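Local atomic coordinates of uncharacterized protein (Bacteroides ovatus, PDB entry 4FXT), a protein that is of unknown function but belongs to the DUF3823 family, probably pairing a transthyretin-like N-terminal domain with an E-set-like C-terminal domain. Residues A[19-24]-A[97-102]; A[118-121]-A[125-128]; A[131-136]-A[191-196]. All blocks are in the same frame, centred on the assembly; numbering follows the deposited sequence.

Contact 1 (A[19-24]-A[97-102]); sequences EAVGVR and YFFVRN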
loop_
_atom_site.group_PDB
_atom_site.type_symbol
_atom_site.label_atom_id
_atom_site.label_comp_id
_atom_site.label_asym_id
_atom_site.label_seq_id
_atom_site.Cartn_x
_atom_site.Cartn_y
_atom_site.Cartn_z
ATOM N N GLU A 19 -10.431 -0.043 4.836
ATOM C CA GLU A 19 -9.250 0.827 4.824
ATOM C C GLU A 19 -8.533 0.761 3.494
ATOM O O GLU A 19 -8.472 -0.323 2.873
ATOM C CB GLU A 19 -8.261 0.429 5.943
ATOM C CG GLU A 19 -8.767 0.600 7.357
ATOM C CD GLU A 19 -7.735 0.409 8.454
ATOM O OE1 GLU A 19 -6.539 0.713 8.226
ATOM O OE2 GLU A 19 -8.149 0.056 9.581
ATOM N N ALA A 20 -7.955 1.895 3.058
ATOM C CA ALA A 20 -7.165 1.902 1.821
ATOM C C ALA A 20 -5.852 1.166 2.046
ATOM O O ALA A 20 -5.155 1.435 3.036
ATOM C CB ALA A 20 -6.919 3.324 1.360
ATOM N N VAL A 21 -5.570 0.187 1.188
ATOM C CA VAL A 21 -4.387 -0.674 1.289
ATOM C C VAL A 21 -3.176 0.057 0.709
ATOM O O VAL A 21 -3.113 0.316 -0.492
ATOM C CB VAL A 21 -4.596 -2.047 0.604
ATOM C CG1 VAL A 21 -3.344 -2.894 0.699
ATOM C CG2 VAL A 21 -5.761 -2.790 1.230
ATOM N N GLY A 22 -2.201 0.323 1.574
ATOM C CA GLY A 22 -0.975 1.012 1.198
ATOM C C GLY A 22 -0.118 0.182 0.271
ATOM O O GLY A 22 0.014 -1.037 0.447
ATOM N N VAL A 23 0.435 0.832 -0.757
ATOM C CA VAL A 23 1.270 0.066 -1.649
ATOM C C VAL A 23 2.434 0.962 -2.120
ATOM O O VAL A 23 2.475 2.138 -1.740
ATOM C CB VAL A 23 0.410 -0.491 -2.800
ATOM C CG1 VAL A 23 0.030 0.587 -3.807
ATOM C CG2 VAL A 23 1.131 -1.624 -3.471
ATOM N N ARG A 24 3.416 0.385 -2.867
ATOM C CA ARG A 24 4.543 1.157 -3.384
ATOM C C ARG A 24 4.096 1.932 -4.667
ATOM O O ARG A 24 3.451 1.356 -5.557
ATOM C CB ARG A 24 5.749 0.252 -3.657
ATOM C CG ARG A 24 6.942 0.998 -4.231
ATOM C CD ARG A 24 8.164 0.151 -4.469
ATOM N NE ARG A 24 7.937 -0.848 -5.509
ATOM C CZ ARG A 24 8.172 -0.664 -6.803
ATOM N NH1 ARG A 24 8.652 0.494 -7.241
ATOM N NH2 ARG A 24 7.924 -1.634 -7.667
ATOM N N TYR A 97 -2.092 -10.364 1.528
ATOM C CA TYR A 97 -1.604 -11.601 2.136
ATOM C C TYR A 97 -1.388 -11.325 3.623
ATOM O O TYR A 97 -1.898 -12.044 4.494
ATOM C CB TYR A 97 -0.353 -12.103 1.422
ATOM C CG TYR A 97 -0.617 -12.393 -0.044
ATOM C CD1 TYR A 97 -1.304 -13.537 -0.435
ATOM C CD2 TYR A 97 -0.162 -11.532 -1.044
ATOM C CE1 TYR A 97 -1.576 -13.795 -1.776
ATOM C CE2 TYR A 97 -0.409 -11.790 -2.389
ATOM C CZ TYR A 97 -1.113 -12.931 -2.751
ATOM O OH TYR A 97 -1.361 -13.251 -4.067
ATOM N N PHE A 98 -0.750 -10.193 3.888
ATOM C CA PHE A 98 -0.513 -9.593 5.185
ATOM C C PHE A 98 -0.967 -8.149 5.139
ATOM O O PHE A 98 -0.805 -7.488 4.092
ATOM C CB PHE A 98 0.961 -9.713 5.580
ATOM C CG PHE A 98 1.438 -11.104 5.906
ATOM C CD1 PHE A 98 1.922 -11.941 4.911
ATOM C CD2 PHE A 98 1.438 -11.564 7.212
ATOM C CE1 PHE A 98 2.371 -13.227 5.211
ATOM C CE2 PHE A 98 1.908 -12.840 7.518
ATOM C CZ PHE A 98 2.357 -13.670 6.512
ATOM N N PHE A 99 -1.581 -7.670 6.232
ATOM C CA PHE A 99 -2.082 -6.299 6.278
ATOM C C PHE A 99 -1.461 -5.544 7.461
ATOM O O PHE A 99 -1.295 -6.118 8.542
ATOM C CB PHE A 99 -3.618 -6.298 6.355
ATOM C CG PHE A 99 -4.282 -4.936 6.418
ATOM C CD1 PHE A 99 -4.254 -4.071 5.319
ATOM C CD2 PHE A 99 -4.992 -4.547 7.539
ATOM C CE1 PHE A 99 -4.872 -2.814 5.371
ATOM C CE2 PHE A 99 -5.633 -3.303 7.584
ATOM C CZ PHE A 99 -5.575 -2.443 6.498
ATOM N N VAL A 100 -1.078 -4.271 7.230
ATOM C CA VAL A 100 -0.495 -3.414 8.275
ATOM C C VAL A 100 -1.543 -2.395 8.732
ATOM O O VAL A 100 -2.011 -1.611 7.897
ATOM C CB VAL A 100 0.816 -2.692 7.826
ATOM C CG1 VAL A 100 1.536 -2.098 9.043
ATOM C CG2 VAL A 100 1.760 -3.648 7.101
ATOM N N ARG A 101 -1.909 -2.403 10.029
ATOM C CA ARG A 101 -2.841 -1.361 10.570
ATOM C C ARG A 101 -2.353 -0.728 11.902
ATOM O O ARG A 101 -1.383 -1.170 12.536
ATOM C CB ARG A 101 -4.264 -1.902 10.818
ATOM C CG ARG A 101 -4.412 -2.782 12.073
ATOM C CD ARG A 101 -5.823 -3.292 12.172
ATOM N NE ARG A 101 -6.122 -4.273 11.126
ATOM C CZ ARG A 101 -7.325 -4.463 10.596
ATOM N NH1 ARG A 101 -8.346 -3.674 10.938
ATOM N NH2 ARG A 101 -7.511 -5.410 9.680
ATOM N N ASN A 102 -3.091 0.315 12.320
ATOM C CA ASN A 102 -2.955 1.064 13.580
ATOM C C ASN A 102 -1.479 1.451 13.783
ATOM O O ASN A 102 -0.851 1.147 14.804
ATOM C CB ASN A 102 -3.498 0.221 14.717
ATOM C CG ASN A 102 -4.895 -0.379 14.451
ATOM O OD1 ASN A 102 -5.603 -0.050 13.479
ATOM N ND2 ASN A 102 -5.277 -1.380 15.246
HETATM O O HOH W 1 -7.731 -0.656 11.979
#
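Carboxylate oxygen OE2 of E19 meets the positive end of R101 largely through a water. The water gives one proton to E19 OE2 at 2.5 Å and the other to N102 OD1 at 2.7 Å, and it accepts a longer bond, 3.3 Å, from R101 NH1. The direct salt bridge is looser: E19 OE2 lies 4.0 Å from R101 NH1 and well out of the guanidinium plane, so no N-H points at it and any direct attraction is probably one of charge alone. R101 has firmer partners, N119 through NE and D17 through NH1. These bonds probably settle how the guanidinium is turned, leaving E19 to approach it obliquely. The interface is an instructive case of two β domains meeting over a small mixed patch. Segment 19-24 starts as the return strand of a tight hairpin in the transthyretin-like domain, whereas 97-102 opens strand 98-108, an outermost strand of the three-stranded sheet in the E-set-like domain. F99 is the apolar bridge between them. Its CG is anti to the backbone N (chi1 180°), which carries the ring across the gap toward the hairpin. There the other carboxylate oxygen, E19 OE1, sits at the ring edge, 3.7 Å from F99 CZ, with the carboxylate turned 68° from the ring plane, and E19 CB comes to 4.0 Å from the same CZ. On another side V21 CG2 packs obliquely against F99 CE1 at 4.2 Å. The phenyl also packs on R101: F99 CE2 lies 3.3 Å above one face of the guanidinium, near its rim, and R101 NE is in the plane of the ring at its edge. Y16 meets F99 edge-to-face, and V21 in turn rests on C192 of the E-set-like domain.

Contact 2 (A[118-121]-A[125-128]); sequences INKV and ANME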
loop_
_atom_site.group_PDB
_atom_site.type_symbol
_atom_site.label_atom_id
_atom_site.label_comp_id
_atom_site.label_asym_id
_atom_site.label_seq_id
_atom_site.Cartn_x
_atom_site.Cartn_y
_atom_site.Cartn_z
ATOM N N ILE A 118 0.117 -6.197 12.647
ATOM C CA ILE A 118 0.220 -6.995 11.403
ATOM C C ILE A 118 -0.727 -8.153 11.482
ATOM O O ILE A 118 -0.748 -8.875 12.485
ATOM C CB ILE A 118 1.669 -7.480 11.125
ATOM C CG1 ILE A 118 2.650 -6.265 11.049
ATOM C CG2 ILE A 118 1.736 -8.345 9.859
ATOM C CD1 ILE A 118 4.107 -6.611 10.955
ATOM N N ASN A 119 -1.516 -8.345 10.415
ATOM C CA ASN A 119 -2.475 -9.454 10.305
ATOM C C ASN A 119 -2.095 -10.402 9.188
ATOM O O ASN A 119 -1.644 -9.944 8.140
ATOM C CB ASN A 119 -3.880 -8.907 10.050
ATOM C CG ASN A 119 -4.403 -7.910 11.081
ATOM O OD1 ASN A 119 -4.862 -6.794 10.732
ATOM N ND2 ASN A 119 -4.291 -8.245 12.374
ATOM N N LYS A 120 -2.251 -11.710 9.399
ATOM C CA LYS A 120 -2.050 -12.697 8.333
ATOM C C LYS A 120 -3.439 -12.974 7.803
ATOM O O LYS A 120 -4.248 -13.598 8.511
ATOM C CB LYS A 120 -1.288 -13.939 8.815
ATOM C CG LYS A 120 -1.027 -15.002 7.741
ATOM C CD LYS A 120 -0.264 -16.168 8.341
ATOM C CE LYS A 120 -0.114 -17.290 7.387
ATOM N NZ LYS A 120 0.712 -18.375 7.972
ATOM N N VAL A 121 -3.773 -12.371 6.640
ATOM C CA VAL A 121 -5.118 -12.432 6.048
ATOM C C VAL A 121 -5.264 -13.744 5.212
ATOM O O VAL A 121 -6.293 -14.410 5.339
ATOM C CB VAL A 121 -5.369 -11.162 5.205
ATOM C CG1 VAL A 121 -6.770 -11.153 4.596
ATOM C CG2 VAL A 121 -5.142 -9.903 6.039
ATOM N N ALA A 125 -0.162 -17.928 2.856
ATOM C CA ALA A 125 1.002 -17.035 2.737
ATOM C C ALA A 125 1.972 -17.179 3.900
ATOM O O ALA A 125 1.570 -17.502 5.013
ATOM C CB ALA A 125 0.549 -15.586 2.657
ATOM N N ASN A 126 3.259 -16.884 3.635
ATOM C CA ASN A 126 4.333 -16.947 4.616
ATOM C C ASN A 126 5.107 -15.654 4.584
ATOM O O ASN A 126 5.420 -15.123 3.516
ATOM C CB ASN A 126 5.224 -18.145 4.348
ATOM C CG ASN A 126 4.512 -19.467 4.490
ATOM O OD1 ASN A 126 4.501 -20.266 3.560
ATOM N ND2 ASN A 126 3.830 -19.700 5.617
HETATM N N MSE A 127 5.377 -15.132 5.772
HETATM C CA MSE A 127 6.034 -13.837 6.001
HETATM C C MSE A 127 7.517 -13.935 5.656
HETATM O O MSE A 127 8.181 -14.886 6.093
HETATM C CB MSE A 127 5.811 -13.451 7.473
HETATM C CG MSE A 127 6.610 -12.277 7.963
HETATM SE SE MSE A 127 5.946 -11.502 9.646
HETATM C CE MSE A 127 5.645 -13.113 10.865
ATOM N N GLU A 128 8.023 -12.964 4.827
ATOM C CA GLU A 128 9.449 -12.921 4.422
ATOM C C GLU A 128 10.217 -11.901 5.220
ATOM O O GLU A 128 11.357 -12.174 5.633
ATOM C CB GLU A 128 9.670 -12.630 2.934
ATOM C CG GLU A 128 9.276 -13.742 1.971
ATOM C CD GLU A 128 9.681 -13.473 0.527
ATOM O OE1 GLU A 128 10.258 -12.387 0.274
ATOM O OE2 GLU A 128 9.467 -14.358 -0.341
#
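K120 reaches across to the backbone carbonyl of A125 with the last part of its side chain. Its CG is anti to the backbone N (chi1 -179°) and every later torsion is extended, which carries the outer methylenes and the ammonium group to the carbonyl oxygen of A125: K120 CD is 4.0 Å from A125 O, and the ammonium nitrogen K120 NZ is 3.2 Å from that oxygen. The angle at NZ is too poor for a hydrogen bond, so any attraction is probably no more than that of a positive charge near a carbonyl dipole. K120 CE is modelled closer still to the same oxygen, a detail that is doubtful at this resolution. The side chain of N126 runs alongside that of K120 and points the same way. This is a β-arch, a useful example of how a sandwich changes sheets: strand 111-120 belongs to the three-stranded sheet, strand 127-135 to the four-stranded one, and the intervening turn carries the chain over the end of the β-sandwich. Each limb is held by its own sheet. On one side, backbone hydrogen bonds join N119 to F99 and V121 to Y97. On the other, N126 N bonds to D186 OD1, while E128 pairs with K184 both through the backbone and in a side-chain salt bridge. F98, an aromatic ring from the neighbouring strand, lies between the limbs, touching both K120 and the selenomethionine M127. A125, whose CB is directed toward the K120 limb, packs on Y97 and K187.

Contact 3 (A[131-136]-A[191-196]); sequences GIYLGT and YCYSQS. With EDO (1,2-ethanediol), chain O.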
loop_
_atom_site.group_PDB
_atom_site.type_symbol
_atom_site.label_atom_id
_atom_site.label_comp_id
_atom_site.label_asym_id
_atom_site.label_seq_id
_atom_site.Cartn_x
_atom_site.Cartn_y
_atom_site.Cartn_z
ATOM N N GLY A 131 9.636 -4.401 7.446
ATOM C CA GLY A 131 10.535 -3.259 7.379
ATOM C C GLY A 131 9.937 -1.936 7.815
ATOM O O GLY A 131 8.744 -1.702 7.630
ATOM N N ILE A 132 10.764 -1.084 8.442
ATOM C CA ILE A 132 10.458 0.299 8.797
ATOM C C ILE A 132 11.292 1.154 7.861
ATOM O O ILE A 132 12.490 0.908 7.729
ATOM C CB ILE A 132 10.637 0.690 10.294
ATOM C CG1 ILE A 132 9.825 -0.197 11.256
ATOM C CG2 ILE A 132 10.324 2.171 10.541
ATOM C CD1 ILE A 132 10.589 -1.206 11.781
ATOM N N TYR A 133 10.661 2.123 7.178
ATOM C CA TYR A 133 11.351 2.972 6.208
ATOM C C TYR A 133 11.193 4.445 6.572
ATOM O O TYR A 133 10.133 4.849 7.058
ATOM C CB TYR A 133 10.793 2.691 4.810
ATOM C CG TYR A 133 10.858 1.215 4.457
ATOM C CD1 TYR A 133 12.054 0.628 4.054
ATOM C CD2 TYR A 133 9.731 0.402 4.546
ATOM C CE1 TYR A 133 12.139 -0.739 3.795
ATOM C CE2 TYR A 133 9.796 -0.956 4.256
ATOM C CZ TYR A 133 11.007 -1.525 3.885
ATOM O OH TYR A 133 11.122 -2.875 3.650
ATOM N N LEU A 134 12.274 5.221 6.396
ATOM C CA LEU A 134 12.310 6.682 6.563
ATOM C C LEU A 134 12.724 7.302 5.257
ATOM O O LEU A 134 13.703 6.840 4.670
ATOM C CB LEU A 134 13.239 7.164 7.705
ATOM C CG LEU A 134 13.050 6.591 9.149
ATOM C CD1 LEU A 134 14.112 7.109 10.064
ATOM C CD2 LEU A 134 11.668 6.887 9.721
ATOM N N GLY A 135 11.969 8.299 4.784
ATOM C CA GLY A 135 12.230 8.989 3.522
ATOM C C GLY A 135 12.120 10.498 3.603
ATOM O O GLY A 135 11.530 11.029 4.552
ATOM N N THR A 136 12.693 11.206 2.606
ATOM C CA THR A 136 12.647 12.675 2.600
ATOM C C THR A 136 11.259 13.139 2.092
ATOM O O THR A 136 10.723 14.144 2.578
ATOM C CB THR A 136 13.795 13.304 1.768
ATOM O OG1 THR A 136 13.685 12.888 0.425
ATOM C CG2 THR A 136 15.176 12.915 2.240
ATOM N N TYR A 191 5.893 -5.435 -1.254
ATOM C CA TYR A 191 5.507 -5.259 0.122
ATOM C C TYR A 191 4.131 -4.657 0.200
ATOM O O TYR A 191 3.720 -3.911 -0.699
ATOM C CB TYR A 191 6.505 -4.354 0.883
ATOM C CG TYR A 191 7.805 -4.951 1.362
ATOM C CD1 TYR A 191 8.826 -5.253 0.467
ATOM C CD2 TYR A 191 8.086 -5.050 2.722
ATOM C CE1 TYR A 191 10.041 -5.773 0.900
ATOM C CE2 TYR A 191 9.313 -5.545 3.173
ATOM C CZ TYR A 191 10.295 -5.893 2.252
ATOM O OH TYR A 191 11.517 -6.368 2.661
ATOM N N CYS A 192 3.451 -4.900 1.297
ATOM C CA CYS A 192 2.225 -4.227 1.631
ATOM C C CYS A 192 2.555 -3.238 2.720
ATOM O O CYS A 192 3.230 -3.601 3.686
ATOM C CB CYS A 192 1.111 -5.183 2.027
ATOM S SG CYS A 192 -0.416 -4.331 2.528
ATOM N N TYR A 193 2.142 -1.986 2.554
ATOM C CA TYR A 193 2.545 -0.939 3.469
ATOM C C TYR A 193 1.417 -0.267 4.209
ATOM O O TYR A 193 0.241 -0.291 3.829
ATOM C CB TYR A 193 3.265 0.174 2.677
ATOM C CG TYR A 193 4.490 -0.238 1.887
ATOM C CD1 TYR A 193 4.373 -0.722 0.583
ATOM C CD2 TYR A 193 5.769 -0.055 2.403
ATOM C CE1 TYR A 193 5.497 -1.076 -0.157
ATOM C CE2 TYR A 193 6.901 -0.401 1.671
ATOM C CZ TYR A 193 6.761 -0.894 0.387
ATOM O OH TYR A 193 7.897 -1.202 -0.321
ATOM N N SER A 194 1.839 0.419 5.267
ATOM C CA SER A 194 1.065 1.340 6.072
ATOM C C SER A 194 0.947 2.615 5.306
ATOM O O SER A 194 1.575 2.751 4.246
ATOM C CB SER A 194 1.755 1.545 7.412
ATOM O OG SER A 194 2.976 2.230 7.179
ATOM N N GLN A 195 0.271 3.608 5.867
ATOM C CA GLN A 195 0.246 4.883 5.194
ATOM C C GLN A 195 1.595 5.586 5.415
ATOM O O GLN A 195 2.267 5.292 6.414
ATOM C CB GLN A 195 -0.946 5.726 5.672
ATOM C CG GLN A 195 -2.285 5.254 5.059
ATOM C CD GLN A 195 -2.376 5.339 3.517
ATOM O OE1 GLN A 195 -2.032 6.372 2.893
ATOM N NE2 GLN A 195 -2.897 4.272 2.875
ATOM N N SER A 196 2.039 6.425 4.425
ATOM C CA SER A 196 3.260 7.223 4.583
ATOM C C SER A 196 2.901 8.406 5.466
ATOM O O SER A 196 2.064 9.197 5.070
ATOM C CB SER A 196 3.828 7.636 3.245
ATOM O OG SER A 196 5.002 8.410 3.424
HETATM C C1 EDO O . 12.126 8.723 -0.233
HETATM O O1 EDO O . 11.417 9.936 -0.537
HETATM C C2 EDO O . 13.685 8.859 -0.275
HETATM O O2 EDO O . 14.206 9.650 0.790
#
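G131 meets the edge of the Y191 ring through its backbone, with G131 N near the ring plane and 4.4 Å from Y191 CE2. Because this residue carries no side chain, the hydroxyl of Y133 can lie over it, Y133 OH being 3.8 Å from G131 CA. I132 turns the other way, toward I165 and A163 of strand 160-166, and the alternation of the strand brings Y133 back to the tyrosine side. Its CG stands beside the backbone N and anti to the carbonyl carbon (chi1 -54°), which extends the ring back along the strand, past G131, toward Y191. The hydroxyl does the touching there: Y133 OH comes obliquely to 3.3 Å from Y191 CE2, and the two side chains cross at about a right angle. Along the flank of the ring, Y133 CE2 reaches the edge of Y193, 3.9 Å from Y193 CE2, again with the side chains nearly perpendicular. The hydroxyls of the two partners are engaged by other residues, Y191 OH with N129 ND2 and Y193 OH with the backbone N of E142. L134 faces I165, as I132 does. At the end of the strand T136 N gives a nearly straight bond (167°) to O2 of a 1,2-ethanediol, 2.8 Å away, and T136 OG1 adds a weak one. This diol, probably from the crystallisation liquor, is also bound by G137 N, L139 O and E146 OE1. The tyrosines thus span strand 176-185, which runs between strands 127-135 and 192-200 and brings R180 against Y193 and K184 against Y191. Such cross-strand bridging, on the face opposite I132 and L134, joins next-but-one strands of the antiparallel sheet in a β-sandwich consistent with the E-set, immunoglobulin-like class.

In the fold
Contact 3 is the buried one, made of tyrosine rings within one sheet; contact 2 is partly buried, some 15 Å from the chain centre, where a lysine end comes close to a backbone carbonyl without a hydrogen bond as the chain changes sheets. Contact 1, about 5 Å from that centre though only partly buried, because it lies between the domains, mixes a hydrated charge pair with an apolar ring. Strand 127-135 serves contacts 2 and 3, whose centres are about 17 Å apart. Strands 98-108 and 111-120, neighbours in one sheet, tie contact 1 to contact 2, while the backbone of G22 bonds that of Y193 in contact 3.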